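Local coordinates for protein phenol hydroxylase component phL (Pseudomonas stutzeri, PDB 3U52) that probably serves as the non-catalytic beta subunit of a multicomponent, diiron-dependent phenol hydroxylase that hydroxylates aromatic rings, at residues V85-R88 / A89-E93; G164-L167 / S168-A171; L249-F252 / M253-Y257. All coordinates share one frame; numbering follows the deposited sequence.

Contact 1 of 3, residues V85-R88 / A89-E93; sequences VGNR and AKMQE
Met-91 SD faces two polar atoms that lie together one turn back on helix 81-105, Arg-88 NH1 and Asn-87 OD1, each 3.5 Å from the sulfur. Arg-88 and Met-91 run side by side and point the same way, whereas the amide of Asn-87 reaches the thioether at a slant. The Arg-88 chain folds at its second torsion (chi2 -72°), which brings NH1 alongside the sulfur. Its charge is met by Glu-259 at NH2 and Asp-159 at NE, both salt bridges within the chain.

Backbone bonds carry the helix through the segment. Ala-89 N to Val-85 O and Gln-92 N to Arg-88 O are both 2.8 Å; Met-91 N to Asn-87 O is 3.2 Å, and Lys-90 N to Gly-86 O is weak at 3.4 Å.

One amide also turns back on its own helix. Gln-92 NE2 donates to a lone pair of Ala-89 O at 3.0 Å, in the carbonyl plane, and Glu-93 N gives that oxygen a second hydrogen bond. Gln-92 gets there through bends at its first two torsions (chi1 69°, chi2 74°).

The charge of Arg-88 is thus balanced by two carboxylates, while the neutral, polarisable sulfur packs obliquely against the guanidinium.

Contact 2 of 3, residues G164-L167 / S168-A171; sequences GQYL and SRIA
Ser-168 reaches back one turn to Gly-164 and donates to its carbonyl twice. OG lies 2.8 Å from Gly-164 O, and Ser-168 N lies 2.9 Å from the same oxygen with a nearly straight N-H (172°). The two donors arrive from opposite faces of the carbonyl plane, so the oxygen is held from both. The hydroxyl gets there because OG stands beside its own backbone N, anti to the carbonyl carbon (chi1 -59°); a buried OH is thereby satisfied within the helix.

Further along, Arg-169 N bonds to Gln-165 O at 3.0 Å and Ile-170 N to Tyr-166 O at 3.2 Å. Leu-167 O fares less well: Ile-170 N and Ala-171 N both donate to it, but both bonds are weak, the latter stretched to 3.5 Å.

On another side of the helix, Tyr-166 and Arg-169 lie side by side and point the same way. Arg-169 NH2 comes to 3.4 Å from Tyr-166 CE2, with Tyr-166 CD2 over one face of the guanidinium and the two planes 47° apart; this is oblique packing, not a parallel stack. The polar ends of the pair converge on Glu-96 of helix 81-105, whose OE2 takes a hydrogen bond from Tyr-166 OH and a salt bridge from Arg-169 NH2. Phe-99 on the same helix makes a cation-pi contact with Arg-169.

Leu-167 packs on Leu-126 of helix 126-143 and Ala-171 on Leu-182 of helix 180-191, and a chain of another protein also packs on this stretch, Ser-168 and Arg-169 included. A serine hydroxyl closing on the carbonyl four residues earlier is a familiar feature of buried helices, here inside the all-helical bundle of the methane/phenol/alkene hydroxylase family.

Contact 3 of 3, residues L249-F252 / M253-Y257; sequences LTEF and MRDWY
Glu-251 OE1 is gripped by two nitrogens of Arg-254, NH2 at 2.8 Å and NE at 3.0 Å. This i to i+3 salt bridge spans the first turn of helix 251-274, where Thr-250 holds the N-cap position without its side chain making a capping bond. The grip is side-on and goes to a single oxygen, with the guanidinium edge turned to OE1 and the oxygen in the guanidinium plane. Seen from the acid it is less regular: both nitrogens come from one face of the carboxylate, NH2 on the anti side and NE well above the plane, and the two planes stand 53° apart. A bend at the third torsion (chi3 -68°) folds Arg-254 back over the start of the helix.

There one face of the guanidinium covers Thr-250 O, which lies 3.6 Å from its plane and over its centre, and the same oxygen accepts Arg-254 N at 3.3 Å. NH1 donates to Tyr-231 O on helix 211-240 and, weakly, to Thr-250 OG1. Asp-255 N to Glu-251 O at 3.0 Å and Trp-256 N to Phe-252 O at 2.8 Å continue the helix.

The buried side is mostly apolar: Met-253 packs on Ile-163 and Leu-167 of helix 147-175, with SD 3.9 Å from Thr-250 CA. Trp-256 NE1 is hydrogen-bonded to Asp-159 OD2 on the same helix, while the next residue, Tyr-257, belongs with Tyr-227 and Asp-232 to the pocket that holds xenon.

Arg-105 of the second subunit brings a like charge close to Arg-254 NH2. On the outer side two acids probably help offset the positive charge gathered there: Glu-251 OE2 stands 3.8 Å from Asp-255 OD1, with the carboxylates turned 87° against each other.

Overall arrangement
Contact 3 touches both others: Met-91 CE of contact 1 packs 3.6 Å from Phe-252 CE1, and Leu-167 CD2 of contact 2 lies 3.8 Å from Met-253 CE. Contacts 1 and 2 also meet, Gln-92 CB lying 3.6 Å from Tyr-166 OH. Asp-159 also joins helices, receiving Arg-88 and Trp-256 on different oxygens. Contacts 2 and 3 are both buried, with the exposed Asp-255 at the outer side of contact 3; contact 1 is only partly buried and, like contact 3, reaches the second subunit. Contact 2 satisfies the Ser-168 hydroxyl internally but sends Tyr-166 OH and Arg-169 to Glu-96. Contact 3 alone has an ion pair between its own segments and includes a xenon-pocket residue.

Contact 1 of 3, residues V85-R88 / A89-E93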
ATOM      1  N   VAL D  85     -11.147  -9.146   7.501  1.00 18.36           N
ATOM      2  CA  VAL D  85     -11.531  -7.771   7.832  1.00 18.80           C
ATOM      3  C   VAL D  85     -11.855  -6.989   6.534  1.00 20.23           C
ATOM      4  O   VAL D  85     -12.704  -6.104   6.550  1.00 20.77           O
ATOM      5  CB  VAL D  85     -10.499  -6.968   8.702  1.00 19.91           C
ATOM      6  CG1 VAL D  85     -10.436  -7.451  10.170  1.00 17.59           C
ATOM      7  CG2 VAL D  85      -9.085  -6.899   8.038  1.00 17.56           C
ATOM      8  N   GLY D  86     -11.175  -7.318   5.439  1.00 19.25           N
ATOM      9  CA  GLY D  86     -11.426  -6.658   4.157  1.00 21.14           C
ATOM     10  C   GLY D  86     -12.856  -6.922   3.735  1.00 22.65           C
ATOM     11  O   GLY D  86     -13.576  -6.004   3.346  1.00 22.36           O
ATOM     12  N   ASN D  87     -13.288  -8.175   3.828  1.00 22.76           N
ATOM     13  CA  ASN D  87     -14.667  -8.521   3.480  1.00 23.13           C
ATOM     14  C   ASN D  87     -15.657  -7.850   4.427  1.00 21.95           C
ATOM     15  O   ASN D  87     -16.629  -7.219   3.983  1.00 22.65           O
ATOM     16  CB  ASN D  87     -14.820 -10.034   3.491  1.00 24.39           C
ATOM     17  CG  ASN D  87     -16.130 -10.470   2.964  1.00 30.71           C
ATOM     18  OD1 ASN D  87     -17.165 -10.418   3.671  1.00 34.73           O
ATOM     19  ND2 ASN D  87     -16.131 -10.888   1.689  1.00 33.79           N
ATOM     20  N   ARG D  88     -15.415  -7.913   5.730  1.00 19.94           N
ATOM     21  CA  ARG D  88     -16.324  -7.260   6.656  1.00 19.52           C
ATOM     22  C   ARG D  88     -16.436  -5.723   6.501  1.00 19.69           C
ATOM     23  O   ARG D  88     -17.503  -5.139   6.728  1.00 19.00           O
ATOM     24  CB  ARG D  88     -15.935  -7.611   8.091  1.00 19.21           C
ATOM     25  CG  ARG D  88     -16.120  -9.139   8.360  1.00 19.91           C
ATOM     26  CD  ARG D  88     -17.613  -9.480   8.446  1.00 20.57           C
ATOM     27  NE  ARG D  88     -17.800 -10.944   8.627  1.00 21.44           N
ATOM     28  CZ  ARG D  88     -17.876 -11.848   7.661  1.00 23.80           C
ATOM     29  NH1 ARG D  88     -17.801 -11.490   6.392  1.00 22.39           N
ATOM     30  NH2 ARG D  88     -18.013 -13.142   7.979  1.00 22.31           N
ATOM     31  N   ALA D  89     -15.312  -5.068   6.224  1.00 19.00           N
ATOM     32  CA  ALA D  89     -15.294  -3.608   6.024  1.00 19.67           C
ATOM     33  C   ALA D  89     -16.218  -3.206   4.901  1.00 20.33           C
ATOM     34  O   ALA D  89     -16.880  -2.186   5.015  1.00 21.63           O
ATOM     35  CB  ALA D  89     -13.879  -3.120   5.717  1.00 18.43           C
ATOM     36  N   LYS D  90     -16.190  -3.945   3.808  1.00 21.76           N
ATOM     37  CA  LYS D  90     -17.096  -3.738   2.661  1.00 23.68           C
ATOM     38  C   LYS D  90     -18.559  -3.892   3.076  1.00 24.11           C
ATOM     39  O   LYS D  90     -19.408  -3.055   2.726  1.00 23.60           O
ATOM     40  CB  LYS D  90     -16.770  -4.771   1.598  1.00 25.67           C
ATOM     41  CG  LYS D  90     -17.537  -4.647   0.280  1.00 30.49           C
ATOM     42  CD  LYS D  90     -17.151  -5.816  -0.659  1.00 36.22           C
ATOM     43  CE  LYS D  90     -17.759  -5.670  -2.081  1.00 44.06           C
ATOM     44  NZ  LYS D  90     -16.879  -6.270  -3.170  1.00 47.54           N
ATOM     45  N   MET D  91     -18.865  -4.968   3.814  1.00 23.49           N
ATOM     46  CA  MET D  91     -20.213  -5.200   4.329  1.00 22.70           C
ATOM     47  C   MET D  91     -20.709  -4.115   5.248  1.00 22.62           C
ATOM     48  O   MET D  91     -21.872  -3.701   5.126  1.00 21.44           O
ATOM     49  CB  MET D  91     -20.290  -6.526   5.078  1.00 23.79           C
ATOM     50  CG  MET D  91     -20.246  -7.729   4.196  1.00 25.34           C
ATOM     51  SD  MET D  91     -20.126  -9.288   5.074  1.00 29.77           S
ATOM     52  CE  MET D  91     -21.722  -9.355   5.868  1.00 25.32           C
ATOM     53  N   GLN D  92     -19.872  -3.666   6.191  1.00 22.02           N
ATOM     54  CA  GLN D  92     -20.321  -2.648   7.176  1.00 24.21           C
ATOM     55  C   GLN D  92     -20.562  -1.287   6.524  1.00 24.28           C
ATOM     56  O   GLN D  92     -21.377  -0.497   7.019  1.00 23.47           O
ATOM     57  CB  GLN D  92     -19.408  -2.530   8.439  1.00 25.18           C
ATOM     58  CG  GLN D  92     -18.011  -1.951   8.224  1.00 24.07           C
ATOM     59  CD  GLN D  92     -17.976  -0.417   7.997  1.00 24.35           C
ATOM     60  OE1 GLN D  92     -18.584   0.368   8.728  1.00 25.29           O
ATOM     61  NE2 GLN D  92     -17.259  -0.001   6.965  1.00 26.16           N
ATOM     62  N   GLU D  93     -19.865  -1.032   5.407  1.00 25.01           N
ATOM     63  CA  GLU D  93     -20.077   0.209   4.654  1.00 26.55           C
ATOM     64  C   GLU D  93     -21.545   0.364   4.276  1.00 26.21           C
ATOM     65  O   GLU D  93     -22.140   1.424   4.549  1.00 26.14           O
ATOM     66  CB  GLU D  93     -19.164   0.337   3.416  1.00 27.26           C
ATOM     67  CG  GLU D  93     -19.380   1.653   2.657  1.00 32.87           C
ATOM     68  CD  GLU D  93     -19.055   2.903   3.497  1.00 37.81           C
ATOM     69  OE1 GLU D  93     -19.848   3.880   3.466  1.00 36.53           O
ATOM     70  OE2 GLU D  93     -18.007   2.902   4.187  1.00 40.90           O
TER

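Contact 2 of 3, residues G164-L167 / S168-A171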
ATOM      1  N   GLY D 164     -25.187  -8.569  17.055  1.00 21.04           N
ATOM      2  CA  GLY D 164     -25.850  -8.161  18.297  1.00 21.40           C
ATOM      3  C   GLY D 164     -25.837  -6.675  18.449  1.00 21.15           C
ATOM      4  O   GLY D 164     -26.862  -6.075  18.857  1.00 20.55           O
ATOM      5  N   GLN D 165     -24.724  -6.045  18.042  1.00 20.43           N
ATOM      6  CA  GLN D 165     -24.653  -4.557  18.033  1.00 19.95           C
ATOM      7  C   GLN D 165     -25.623  -3.883  17.057  1.00 20.28           C
ATOM      8  O   GLN D 165     -26.324  -2.966  17.438  1.00 20.37           O
ATOM      9  CB  GLN D 165     -23.197  -4.039  17.880  1.00 20.59           C
ATOM     10  CG  GLN D 165     -22.361  -4.383  19.115  1.00 19.58           C
ATOM     11  CD  GLN D 165     -20.902  -4.101  18.963  1.00 22.68           C
ATOM     12  OE1 GLN D 165     -20.198  -3.944  19.938  1.00 26.16           O
ATOM     13  NE2 GLN D 165     -20.436  -4.050  17.740  1.00 23.16           N
ATOM     14  N   TYR D 166     -25.698  -4.354  15.820  1.00 21.17           N
ATOM     15  CA  TYR D 166     -26.762  -3.897  14.903  1.00 21.63           C
ATOM     16  C   TYR D 166     -28.194  -4.009  15.464  1.00 22.61           C
ATOM     17  O   TYR D 166     -28.973  -3.058  15.332  1.00 24.08           O
ATOM     18  CB  TYR D 166     -26.691  -4.650  13.578  1.00 21.47           C
ATOM     19  CG  TYR D 166     -25.547  -4.147  12.735  1.00 23.58           C
ATOM     20  CD1 TYR D 166     -24.735  -5.021  12.025  1.00 26.79           C
ATOM     21  CD2 TYR D 166     -25.297  -2.785  12.638  1.00 26.14           C
ATOM     22  CE1 TYR D 166     -23.661  -4.540  11.247  1.00 28.77           C
ATOM     23  CE2 TYR D 166     -24.228  -2.287  11.867  1.00 29.16           C
ATOM     24  CZ  TYR D 166     -23.421  -3.166  11.188  1.00 27.41           C
ATOM     25  OH  TYR D 166     -22.385  -2.681  10.421  1.00 29.84           O
ATOM     26  N   LEU D 167     -28.525  -5.154  16.070  1.00 21.62           N
ATOM     27  CA  LEU D 167     -29.874  -5.374  16.655  1.00 21.85           C
ATOM     28  C   LEU D 167     -30.107  -4.380  17.804  1.00 22.06           C
ATOM     29  O   LEU D 167     -31.169  -3.757  17.895  1.00 22.60           O
ATOM     30  CB  LEU D 167     -30.055  -6.841  17.108  1.00 20.94           C
ATOM     31  CG  LEU D 167     -30.182  -7.968  16.080  1.00 22.39           C
ATOM     32  CD1 LEU D 167     -29.914  -9.344  16.731  1.00 19.74           C
ATOM     33  CD2 LEU D 167     -31.525  -7.943  15.348  1.00 23.36           C
ATOM     34  N   SER D 168     -29.110  -4.211  18.666  1.00 21.31           N
ATOM     35  CA  SER D 168     -29.099  -3.127  19.646  1.00 22.44           C
ATOM     36  C   SER D 168     -29.412  -1.734  19.086  1.00 23.87           C
ATOM     37  O   SER D 168     -30.183  -0.947  19.676  1.00 23.79           O
ATOM     38  CB  SER D 168     -27.755  -3.080  20.337  1.00 21.78           C
ATOM     39  OG  SER D 168     -27.521  -4.314  20.970  1.00 23.56           O
ATOM     40  N   ARG D 169     -28.776  -1.392  17.964  1.00 24.53           N
ATOM     41  CA  ARG D 169     -28.952  -0.075  17.387  1.00 25.27           C
ATOM     42  C   ARG D 169     -30.340   0.171  16.831  1.00 24.58           C
ATOM     43  O   ARG D 169     -30.812   1.300  16.796  1.00 23.54           O
ATOM     44  CB  ARG D 169     -27.927   0.136  16.282  1.00 26.01           C
ATOM     45  CG  ARG D 169     -26.559   0.481  16.861  1.00 31.18           C
ATOM     46  CD  ARG D 169     -25.968   1.477  15.928  1.00 38.28           C
ATOM     47  NE  ARG D 169     -24.913   0.843  15.221  1.00 36.76           N
ATOM     48  CZ  ARG D 169     -24.442   1.198  14.036  1.00 37.06           C
ATOM     49  NH1 ARG D 169     -24.981   2.181  13.305  1.00 33.69           N
ATOM     50  NH2 ARG D 169     -23.425   0.497  13.583  1.00 32.67           N
ATOM     51  N   ILE D 170     -30.990  -0.873  16.380  1.00 24.83           N
ATOM     52  CA  ILE D 170     -32.389  -0.749  15.982  1.00 25.84           C
ATOM     53  C   ILE D 170     -33.197  -0.238  17.177  1.00 26.16           C
ATOM     54  O   ILE D 170     -34.013   0.683  17.049  1.00 27.52           O
ATOM     55  CB  ILE D 170     -32.937  -2.111  15.539  1.00 25.80           C
ATOM     56  CG1 ILE D 170     -32.290  -2.520  14.200  1.00 25.76           C
ATOM     57  CG2 ILE D 170     -34.461  -2.067  15.494  1.00 26.52           C
ATOM     58  CD1 ILE D 170     -32.798  -3.812  13.649  1.00 21.80           C
ATOM     59  N   ALA D 171     -32.950  -0.804  18.357  1.00 25.79           N
ATOM     60  CA  ALA D 171     -33.672  -0.367  19.545  1.00 25.45           C
ATOM     61  C   ALA D 171     -33.315   1.054  19.886  1.00 25.71           C
ATOM     62  O   ALA D 171     -34.203   1.839  20.249  1.00 25.47           O
ATOM     63  CB  ALA D 171     -33.394  -1.277  20.696  1.00 25.38           C
TER

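Contact 3 of 3, residues L249-F252 / M253-Y257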
ATOM      1  N   LEU D 249     -32.226  -2.970   7.443  1.00 29.03           N
ATOM      2  CA  LEU D 249     -31.320  -3.074   8.608  1.00 27.86           C
ATOM      3  C   LEU D 249     -30.806  -4.481   8.886  1.00 27.51           C
ATOM      4  O   LEU D 249     -29.806  -4.657   9.552  1.00 28.56           O
ATOM      5  CB  LEU D 249     -31.964  -2.446   9.843  1.00 27.95           C
ATOM      6  CG  LEU D 249     -32.484  -1.018   9.620  1.00 27.53           C
ATOM      7  CD1 LEU D 249     -33.136  -0.497  10.902  1.00 28.83           C
ATOM      8  CD2 LEU D 249     -31.322  -0.082   9.190  1.00 27.33           C
ATOM      9  N   THR D 250     -31.460  -5.493   8.341  1.00 26.67           N
ATOM     10  CA  THR D 250     -31.082  -6.869   8.635  1.00 25.85           C
ATOM     11  C   THR D 250     -30.468  -7.524   7.417  1.00 24.86           C
ATOM     12  O   THR D 250     -30.315  -8.748   7.368  1.00 23.84           O
ATOM     13  CB  THR D 250     -32.323  -7.669   9.106  1.00 25.67           C
ATOM     14  OG1 THR D 250     -33.338  -7.523   8.120  1.00 28.37           O
ATOM     15  CG2 THR D 250     -32.870  -7.096  10.460  1.00 23.83           C
ATOM     16  N   GLU D 251     -30.115  -6.729   6.401  1.00 23.58           N
ATOM     17  CA  GLU D 251     -29.554  -7.339   5.207  1.00 24.47           C
ATOM     18  C   GLU D 251     -28.148  -7.856   5.547  1.00 23.08           C
ATOM     19  O   GLU D 251     -27.705  -8.849   5.016  1.00 23.08           O
ATOM     20  CB  GLU D 251     -29.538  -6.344   4.012  1.00 25.22           C
ATOM     21  CG  GLU D 251     -29.154  -6.962   2.618  1.00 28.78           C
ATOM     22  CD  GLU D 251     -30.166  -7.968   2.004  1.00 33.78           C
ATOM     23  OE1 GLU D 251     -31.340  -8.078   2.441  1.00 35.55           O
ATOM     24  OE2 GLU D 251     -29.775  -8.651   1.039  1.00 35.37           O
ATOM     25  N   PHE D 252     -27.447  -7.170   6.432  1.00 22.30           N
ATOM     26  CA  PHE D 252     -26.155  -7.651   6.874  1.00 23.83           C
ATOM     27  C   PHE D 252     -26.272  -9.142   7.317  1.00 22.68           C
ATOM     28  O   PHE D 252     -25.476  -9.991   6.916  1.00 23.87           O
ATOM     29  CB  PHE D 252     -25.614  -6.752   8.000  1.00 24.07           C
ATOM     30  CG  PHE D 252     -24.235  -7.136   8.463  1.00 26.37           C
ATOM     31  CD1 PHE D 252     -23.100  -6.481   7.933  1.00 27.32           C
ATOM     32  CD2 PHE D 252     -24.057  -8.147   9.429  1.00 28.66           C
ATOM     33  CE1 PHE D 252     -21.784  -6.827   8.363  1.00 29.13           C
ATOM     34  CE2 PHE D 252     -22.754  -8.521   9.870  1.00 30.16           C
ATOM     35  CZ  PHE D 252     -21.610  -7.872   9.317  1.00 27.83           C
ATOM     36  N   MET D 253     -27.312  -9.452   8.099  1.00 23.23           N
ATOM     37  CA  MET D 253     -27.515 -10.788   8.685  1.00 22.24           C
ATOM     38  C   MET D 253     -27.819 -11.818   7.610  1.00 22.01           C
ATOM     39  O   MET D 253     -27.360 -12.969   7.708  1.00 21.97           O
ATOM     40  CB  MET D 253     -28.672 -10.768   9.702  1.00 23.37           C
ATOM     41  CG  MET D 253     -28.430 -10.039  11.010  1.00 24.09           C
ATOM     42  SD  MET D 253     -28.237  -8.263  10.905  1.00 30.59           S
ATOM     43  CE  MET D 253     -29.246  -7.799  12.335  1.00 25.11           C
ATOM     44  N   ARG D 254     -28.602 -11.457   6.589  1.00 20.75           N
ATOM     45  CA  ARG D 254     -28.830 -12.408   5.481  1.00 21.44           C
ATOM     46  C   ARG D 254     -27.579 -12.719   4.646  1.00 22.19           C
ATOM     47  O   ARG D 254     -27.315 -13.899   4.310  1.00 20.89           O
ATOM     48  CB  ARG D 254     -30.002 -11.992   4.568  1.00 21.39           C
ATOM     49  CG  ARG D 254     -31.377 -12.198   5.200  1.00 19.15           C
ATOM     50  CD  ARG D 254     -32.531 -11.731   4.249  1.00 23.63           C
ATOM     51  NE  ARG D 254     -32.496 -10.276   4.094  1.00 21.90           N
ATOM     52  CZ  ARG D 254     -33.057  -9.437   4.953  1.00 23.95           C
ATOM     53  NH1 ARG D 254     -33.726  -9.932   5.983  1.00 24.42           N
ATOM     54  NH2 ARG D 254     -32.949  -8.104   4.780  1.00 24.48           N
ATOM     55  N   ASP D 255     -26.813 -11.675   4.303  1.00 21.83           N
ATOM     56  CA  ASP D 255     -25.543 -11.864   3.615  1.00 23.31           C
ATOM     57  C   ASP D 255     -24.556 -12.688   4.469  1.00 21.87           C
ATOM     58  O   ASP D 255     -23.890 -13.595   3.955  1.00 21.49           O
ATOM     59  CB  ASP D 255     -24.916 -10.478   3.277  1.00 24.51           C
ATOM     60  CG  ASP D 255     -25.608  -9.784   2.062  1.00 31.23           C
ATOM     61  OD1 ASP D 255     -26.406 -10.465   1.363  1.00 36.94           O
ATOM     62  OD2 ASP D 255     -25.381  -8.554   1.826  1.00 35.33           O
ATOM     63  N   TRP D 256     -24.441 -12.342   5.754  1.00 20.96           N
ATOM     64  CA  TRP D 256     -23.572 -13.078   6.694  1.00 21.20           C
ATOM     65  C   TRP D 256     -23.919 -14.581   6.721  1.00 21.43           C
ATOM     66  O   TRP D 256     -23.047 -15.459   6.594  1.00 20.02           O
ATOM     67  CB  TRP D 256     -23.648 -12.482   8.129  1.00 20.94           C
ATOM     68  CG  TRP D 256     -22.890 -13.313   9.118  1.00 21.26           C
ATOM     69  CD1 TRP D 256     -21.544 -13.261   9.355  1.00 20.54           C
ATOM     70  CD2 TRP D 256     -23.396 -14.411   9.920  1.00 22.92           C
ATOM     71  NE1 TRP D 256     -21.187 -14.218  10.287  1.00 21.13           N
ATOM     72  CE2 TRP D 256     -22.296 -14.926  10.660  1.00 22.11           C
ATOM     73  CE3 TRP D 256     -24.679 -14.956  10.139  1.00 24.37           C
ATOM     74  CZ2 TRP D 256     -22.432 -15.985  11.577  1.00 23.82           C
ATOM     75  CZ3 TRP D 256     -24.810 -16.034  11.032  1.00 22.79           C
ATOM     76  CH2 TRP D 256     -23.681 -16.541  11.730  1.00 23.68           C
ATOM     77  N   TYR D 257     -25.207 -14.863   6.872  1.00 21.28           N
ATOM     78  CA  TYR D 257     -25.696 -16.222   6.971  1.00 22.79           C
ATOM     79  C   TYR D 257     -25.375 -17.027   5.757  1.00 23.51           C
ATOM     80  O   TYR D 257     -24.871 -18.142   5.896  1.00 22.62           O
ATOM     81  CB  TYR D 257     -27.192 -16.272   7.225  1.00 22.71           C
ATOM     82  CG  TYR D 257     -27.689 -17.680   7.402  1.00 25.74           C
ATOM     83  CD1 TYR D 257     -27.280 -18.438   8.485  1.00 26.34           C
ATOM     84  CD2 TYR D 257     -28.531 -18.268   6.443  1.00 26.83           C
ATOM     85  CE1 TYR D 257     -27.721 -19.725   8.651  1.00 26.98           C
ATOM     86  CE2 TYR D 257     -28.985 -19.568   6.594  1.00 26.98           C
ATOM     87  CZ  TYR D 257     -28.569 -20.286   7.718  1.00 29.31           C
ATOM     88  OH  TYR D 257     -28.960 -21.561   7.922  1.00 27.03           O
TER